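Local coordinates for conserved exported protein (PDB 3CLW), which is of unknown function but belongs to a glycoside hydrolase family and probably hydrolyses O-glycosidic bonds, at residues 282-288 with 337-341. Residue numbers count along the deposited sequence, not the author numbering.
Sequences AYPATLL and YVARI
Residues 282-288 leave a loop, pass through a cis peptide between Tyr-283 and Pro-284, and enter a helix with Pro-284 at the N-cap position; its first turn is closed by Leu-288 N to Pro-284 O (3.0 Å). They pack against one helical turn, 337-341, with 328 Å² buried in all. The nearest CA atoms are those of Ala-282 and Ile-341, 6.3 Å apart. Ala-282 aims CB into the partner helix, 3.5 Å from Ile-341 CD1 and 3.7 Å from Tyr-337 OH. Ala-282 O accepts from a water (2.8 Å) that also donates to Tyr-337 O (3.2 Å) and accepts from Arg-340 NE (2.9 Å), tying loop to helix. Tyr-283 CB lies 3.4 Å from Tyr-337 OH, at the edge of that ring, which chi1 t brings close; the Tyr-337 hydroxyl is hydrogen-bonded to Glu-317. Tyr-283, also t, turns CD1 to 4.4 Å from Arg-340 NH2. Ala-285 CB lies 4.3 Å from Arg-340 NH1, and Leu-288 (t, p) brings CD2 to 3.7 Å from Arg-340 CG. Arg-340 points toward 282-288, extended at chi1 and chi2 (t) and bent at chi3 (p); NH2 salt-bridges Glu-321 and NH1 hydrogen-bonds to Ala-424 O. In the TIM barrel, the contact joins successive helices flanking strand 307-310 in sequence: the start of 285-300 and the middle of 328-347, whose Val-338 and Ile-341 also pack on strand 353-356.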
loop_
_atom_site.group_PDB
_atom_site.type_symbol
_atom_site.label_atom_id
_atom_site.label_comp_id
_atom_site.label_asym_id
_atom_site.label_seq_id
_atom_site.Cartn_x
_atom_site.Cartn_y
_atom_site.Cartn_z
ATOM N N ALA A 282 -11.168 9.458 1.223
ATOM C CA ALA A 282 -10.218 10.227 2.061
ATOM C C ALA A 282 -10.651 11.662 2.316
ATOM O O ALA A 282 -9.989 12.381 3.061
ATOM C CB ALA A 282 -8.819 10.191 1.473
ATOM N N TYR A 283 -11.769 12.055 1.705
ATOM C CA TYR A 283 -12.350 13.392 1.805
ATOM C C TYR A 283 -13.837 13.292 1.483
ATOM O O TYR A 283 -14.205 12.525 0.585
ATOM C CB TYR A 283 -11.665 14.317 0.799
ATOM C CG TYR A 283 -12.122 15.763 0.841
ATOM C CD1 TYR A 283 -11.484 16.682 1.663
ATOM C CD2 TYR A 283 -13.197 16.205 0.055
ATOM C CE1 TYR A 283 -11.874 17.992 1.712
ATOM C CE2 TYR A 283 -13.609 17.531 0.098
ATOM C CZ TYR A 283 -12.934 18.419 0.933
ATOM O OH TYR A 283 -13.306 19.752 0.999
ATOM N N PRO A 284 -14.701 14.051 2.207
ATOM C CA PRO A 284 -14.353 14.902 3.344
ATOM C C PRO A 284 -14.124 14.102 4.609
ATOM O O PRO A 284 -14.303 12.883 4.607
ATOM C CB PRO A 284 -15.578 15.825 3.487
ATOM C CG PRO A 284 -16.704 15.021 2.984
ATOM C CD PRO A 284 -16.142 14.147 1.886
ATOM N N ALA A 285 -13.731 14.791 5.675
ATOM C CA ALA A 285 -13.376 14.145 6.940
ATOM C C ALA A 285 -14.485 13.282 7.537
ATOM O O ALA A 285 -14.198 12.279 8.220
ATOM C CB ALA A 285 -12.882 15.167 7.973
ATOM N N THR A 286 -15.739 13.674 7.318
ATOM C CA THR A 286 -16.855 12.866 7.842
ATOM C C THR A 286 -16.838 11.465 7.202
ATOM O O THR A 286 -16.908 10.443 7.897
ATOM C CB THR A 286 -18.242 13.562 7.714
ATOM O OG1 THR A 286 -18.551 13.800 6.334
ATOM C CG2 THR A 286 -18.229 14.878 8.422
ATOM N N LEU A 287 -16.704 11.426 5.882
ATOM C CA LEU A 287 -16.594 10.162 5.171
ATOM C C LEU A 287 -15.341 9.394 5.614
ATOM O O LEU A 287 -15.408 8.199 5.898
ATOM C CB LEU A 287 -16.612 10.408 3.661
ATOM C CG LEU A 287 -16.275 9.251 2.712
ATOM C CD1 LEU A 287 -17.303 8.102 2.842
ATOM C CD2 LEU A 287 -16.191 9.770 1.274
ATOM N N LEU A 288 -14.208 10.101 5.683
ATOM C CA LEU A 288 -12.927 9.509 6.070
ATOM C C LEU A 288 -13.083 8.682 7.343
ATOM O O LEU A 288 -12.735 7.489 7.380
ATOM C CB LEU A 288 -11.857 10.603 6.246
ATOM C CG LEU A 288 -10.526 10.332 6.984
ATOM C CD1 LEU A 288 -9.479 9.654 6.096
ATOM C CD2 LEU A 288 -9.956 11.622 7.561
ATOM N N TYR A 337 -2.203 15.541 3.953
ATOM C CA TYR A 337 -3.445 14.891 3.515
ATOM C C TYR A 337 -3.319 13.359 3.572
ATOM O O TYR A 337 -4.235 12.651 4.040
ATOM C CB TYR A 337 -3.776 15.346 2.104
ATOM C CG TYR A 337 -5.071 14.828 1.500
ATOM C CD1 TYR A 337 -5.081 13.682 0.711
ATOM C CD2 TYR A 337 -6.285 15.530 1.668
ATOM C CE1 TYR A 337 -6.233 13.217 0.132
ATOM C CE2 TYR A 337 -7.467 15.084 1.065
ATOM C CZ TYR A 337 -7.431 13.911 0.303
ATOM O OH TYR A 337 -8.578 13.439 -0.306
ATOM N N VAL A 338 -2.169 12.857 3.119
ATOM C CA VAL A 338 -1.939 11.427 3.059
ATOM C C VAL A 338 -1.593 10.910 4.435
ATOM O O VAL A 338 -2.051 9.856 4.804
ATOM C CB VAL A 338 -0.856 11.035 2.024
ATOM C CG1 VAL A 338 -0.645 9.542 2.008
ATOM C CG2 VAL A 338 -1.245 11.494 0.634
ATOM N N ALA A 339 -0.796 11.653 5.200
ATOM C CA ALA A 339 -0.526 11.264 6.584
ATOM C C ALA A 339 -1.833 11.089 7.393
ATOM O O ALA A 339 -1.895 10.290 8.293
ATOM C CB ALA A 339 0.392 12.243 7.254
ATOM N N ARG A 340 -2.857 11.861 7.062
ATOM C CA ARG A 340 -4.172 11.758 7.709
ATOM C C ARG A 340 -4.893 10.456 7.322
ATOM O O ARG A 340 -5.479 9.783 8.180
ATOM C CB ARG A 340 -5.044 12.971 7.336
ATOM C CG ARG A 340 -6.488 12.851 7.859
ATOM C CD ARG A 340 -7.234 14.169 7.796
ATOM N NE ARG A 340 -7.551 14.520 6.421
ATOM C CZ ARG A 340 -8.333 15.539 6.100
ATOM N NH1 ARG A 340 -8.859 16.305 7.065
ATOM N NH2 ARG A 340 -8.602 15.794 4.830
ATOM N N ILE A 341 -4.824 10.090 6.041
ATOM C CA ILE A 341 -5.299 8.782 5.640
ATOM C C ILE A 341 -4.596 7.700 6.448
ATOM O O ILE A 341 -5.263 6.798 6.985
ATOM C CB ILE A 341 -5.113 8.488 4.147
ATOM C CG1 ILE A 341 -5.848 9.511 3.297
ATOM C CG2 ILE A 341 -5.659 7.088 3.825
ATOM C CD1 ILE A 341 -5.362 9.584 1.865
HETATM O O HOH W 1 -7.386 12.978 4.028
#